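Local coordinates for DNA-binding protein (Sulfolobus solfataricus, PDB 3IRB) that is of unknown function but binds zinc through a zinc-ribbon domain joined to an OB-fold, an architecture that may serve acyl-CoA binding, at residues N43-S51 and F57-E65. Residues are numbered along the deposited sequence; the frame is centred on the assembly and turned at random.
With ZN (zinc ion), chain C; SO4 (sulfate ion), chain G.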
# COMPACT_ATOMS: atom_id res chain seq x y z
N ASN A 43 -1.55 4.35 13.13
CA ASN A 43 -0.21 4.18 12.54
C ASN A 43 0.26 2.72 12.51
O ASN A 43 1.42 2.43 12.80
CB ASN A 43 0.81 5.07 13.25
CG ASN A 43 0.47 6.55 13.14
OD1 ASN A 43 -0.43 6.95 12.39
ND2 ASN A 43 1.17 7.36 13.90
N LYS A 44 -0.64 1.80 12.18
CA LYS A 44 -0.27 0.40 12.01
C LYS A 44 -0.69 -0.10 10.67
O LYS A 44 -1.66 0.41 10.09
CB LYS A 44 -0.94 -0.45 13.08
CG LYS A 44 -0.54 -0.05 14.51
CD LYS A 44 -1.30 -0.89 15.54
CE LYS A 44 -0.86 -0.54 16.96
NZ LYS A 44 -1.71 -1.25 17.97
N ILE A 45 0.03 -1.10 10.19
CA ILE A 45 -0.31 -1.83 8.97
C ILE A 45 -0.82 -3.19 9.43
O ILE A 45 -0.05 -4.00 10.00
CB ILE A 45 0.92 -2.03 8.07
CG1 ILE A 45 1.52 -0.67 7.67
CG2 ILE A 45 0.56 -2.87 6.89
CD1 ILE A 45 0.55 0.24 6.96
N ILE A 46 -2.11 -3.44 9.18
CA ILE A 46 -2.78 -4.66 9.65
C ILE A 46 -3.08 -5.60 8.50
O ILE A 46 -3.70 -5.23 7.49
CB ILE A 46 -4.11 -4.36 10.36
CG1 ILE A 46 -3.91 -3.42 11.55
CG2 ILE A 46 -4.78 -5.67 10.78
CD1 ILE A 46 -3.05 -4.00 12.64
N GLY A 47 -2.60 -6.82 8.63
CA GLY A 47 -2.85 -7.84 7.63
C GLY A 47 -3.72 -8.90 8.26
O GLY A 47 -4.08 -8.80 9.44
N SER A 48 -4.09 -9.89 7.45
CA SER A 48 -4.80 -11.04 7.98
C SER A 48 -4.05 -12.31 7.61
O SER A 48 -3.32 -12.35 6.60
CB SER A 48 -6.22 -11.06 7.47
OG SER A 48 -6.23 -11.26 6.10
N LYS A 49 -4.24 -13.35 8.41
CA LYS A 49 -3.48 -14.58 8.23
C LYS A 49 -4.41 -15.75 8.13
O LYS A 49 -5.13 -16.06 9.08
CB LYS A 49 -2.48 -14.78 9.37
CG LYS A 49 -1.68 -16.06 9.25
CD LYS A 49 -0.71 -16.27 10.44
CE LYS A 49 0.29 -17.38 10.13
NZ LYS A 49 1.27 -17.58 11.21
N CYS A 50 -4.39 -16.42 6.98
CA CYS A 50 -5.18 -17.63 6.78
C CYS A 50 -4.65 -18.74 7.67
O CYS A 50 -3.46 -19.05 7.67
CB CYS A 50 -5.17 -18.08 5.32
SG CYS A 50 -6.04 -19.58 4.99
N SER A 51 -5.54 -19.35 8.43
CA SER A 51 -5.14 -20.39 9.36
C SER A 51 -4.85 -21.69 8.63
O SER A 51 -4.20 -22.57 9.18
CB SER A 51 -6.21 -20.60 10.42
OG SER A 51 -6.39 -19.42 11.17
N PHE A 57 -1.88 -11.58 4.34
CA PHE A 57 -2.29 -10.70 3.26
C PHE A 57 -2.30 -9.28 3.75
O PHE A 57 -2.77 -8.99 4.85
CB PHE A 57 -3.71 -11.02 2.76
CG PHE A 57 -3.87 -12.42 2.25
CD1 PHE A 57 -3.59 -12.71 0.92
CD2 PHE A 57 -4.25 -13.44 3.11
CE1 PHE A 57 -3.73 -13.98 0.43
CE2 PHE A 57 -4.39 -14.73 2.63
CZ PHE A 57 -4.13 -15.01 1.27
N VAL A 58 -1.84 -8.37 2.89
CA VAL A 58 -1.97 -6.94 3.15
C VAL A 58 -2.51 -6.30 1.86
O VAL A 58 -2.08 -6.65 0.78
CB VAL A 58 -0.62 -6.32 3.59
CG1 VAL A 58 0.41 -6.28 2.43
CG2 VAL A 58 -0.85 -4.93 4.23
N PRO A 59 -3.53 -5.41 1.98
CA PRO A 59 -4.33 -5.11 3.17
C PRO A 59 -5.07 -6.36 3.65
O PRO A 59 -5.19 -7.34 2.90
CB PRO A 59 -5.34 -4.05 2.69
CG PRO A 59 -4.65 -3.42 1.47
CD PRO A 59 -3.88 -4.55 0.84
N ALA A 60 -5.44 -6.37 4.92
CA ALA A 60 -6.15 -7.50 5.51
C ALA A 60 -7.33 -7.92 4.64
O ALA A 60 -8.05 -7.10 4.07
CB ALA A 60 -6.63 -7.15 6.88
N ARG A 61 -7.57 -9.22 4.55
CA ARG A 61 -8.72 -9.69 3.83
C ARG A 61 -9.44 -10.78 4.59
O ARG A 61 -8.88 -11.43 5.45
CB ARG A 61 -8.34 -10.10 2.41
CG ARG A 61 -7.45 -11.26 2.27
CD ARG A 61 -7.28 -11.61 0.78
NE ARG A 61 -6.34 -10.77 0.06
CZ ARG A 61 -5.83 -11.08 -1.14
NH1 ARG A 61 -6.16 -12.22 -1.75
NH2 ARG A 61 -4.97 -10.27 -1.73
N SER A 62 -10.72 -10.96 4.27
CA SER A 62 -11.58 -11.79 5.08
C SER A 62 -11.75 -13.20 4.49
O SER A 62 -12.38 -14.05 5.09
CB SER A 62 -12.92 -11.08 5.24
OG SER A 62 -13.50 -10.89 3.97
N TYR A 63 -11.17 -13.42 3.31
CA TYR A 63 -11.30 -14.69 2.59
C TYR A 63 -9.99 -15.08 1.93
O TYR A 63 -9.28 -14.22 1.40
CB TYR A 63 -12.35 -14.57 1.50
CG TYR A 63 -12.77 -15.89 0.86
CD1 TYR A 63 -13.38 -16.87 1.59
CD2 TYR A 63 -12.56 -16.13 -0.49
CE1 TYR A 63 -13.78 -18.08 1.01
CE2 TYR A 63 -12.94 -17.33 -1.09
CZ TYR A 63 -13.55 -18.29 -0.33
OH TYR A 63 -13.95 -19.48 -0.90
N CYS A 64 -9.66 -16.37 1.95
CA CYS A 64 -8.45 -16.85 1.30
C CYS A 64 -8.89 -17.61 0.05
O CYS A 64 -9.49 -18.66 0.16
CB CYS A 64 -7.65 -17.80 2.21
SG CYS A 64 -6.15 -18.49 1.37
N GLU A 65 -8.60 -17.07 -1.13
CA GLU A 65 -9.05 -17.75 -2.37
C GLU A 65 -8.18 -18.98 -2.73
O GLU A 65 -8.62 -19.82 -3.52
CB GLU A 65 -9.12 -16.76 -3.55
CG GLU A 65 -9.50 -17.35 -4.93
CD GLU A 65 -10.88 -18.03 -5.02
OE1 GLU A 65 -11.66 -18.03 -4.04
OE2 GLU A 65 -11.19 -18.58 -6.10
ZN ZN C . -5.26 -20.06 2.83
S SO4 G . -4.82 -12.68 -5.14
O1 SO4 G . -3.72 -13.61 -5.35
O2 SO4 G . -5.98 -13.43 -4.63
O3 SO4 G . -5.15 -12.01 -6.38
O4 SO4 G . -4.39 -11.66 -4.21
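The Phe-57 ring has Cys-50 CB at its edge, near the ring plane, and Arg-61 CD over one face, 3.8 Å above the plane and displaced toward the rim. The Arg-61 guanidinium in turn lays one face over Phe-57 CD1, while a sulfate, probably from the crystallisation liquor, sits in plane at its edge; NH2 donates a hydrogen bond to sulfate O4 at 2.9 Å and NH1 donates to both O2 and O4. Phe-57 belongs to the beta hairpin of a rubredoxin-like zinc ribbon. Strand 46-49 runs antiparallel to strand 56-58, with Ser-48 and Phe-57 forming a hydrogen-bonded pair: Phe-57 N to Ser-48 O at 2.8 Å, Ser-48 N to Phe-57 O at 3.1 Å. After the cis peptide bond before Pro-59 the chain folds back, and Ala-60 N gives a weak bond to Ile-46 O. Ser-48 OG, set between its own backbone N and carbonyl carbon (chi1 66°), donates to a lone pair of Arg-61 O at 2.7 Å, in the carbonyl plane. An alanine at Ser-48 would leave this carbonyl without its hydroxyl donor and is likely to let residues 60-62 drift from strand 46-49. Ile-45 CG2 meets Val-58 CG2 at 3.6 Å, and Ile-45 also touches Leu-40 of helix 30-41. Just past strand 46-49, at Cys-50, lies the four-cysteine site, which Cys-53 and Cys-67 complete; chi1 near 177° in both Cys-50 and Cys-64 swings each sulfur away from its backbone N, and the zinc ion joins the segments through Cys-50 SG and Cys-64 SG, the latter at 2.3 Å.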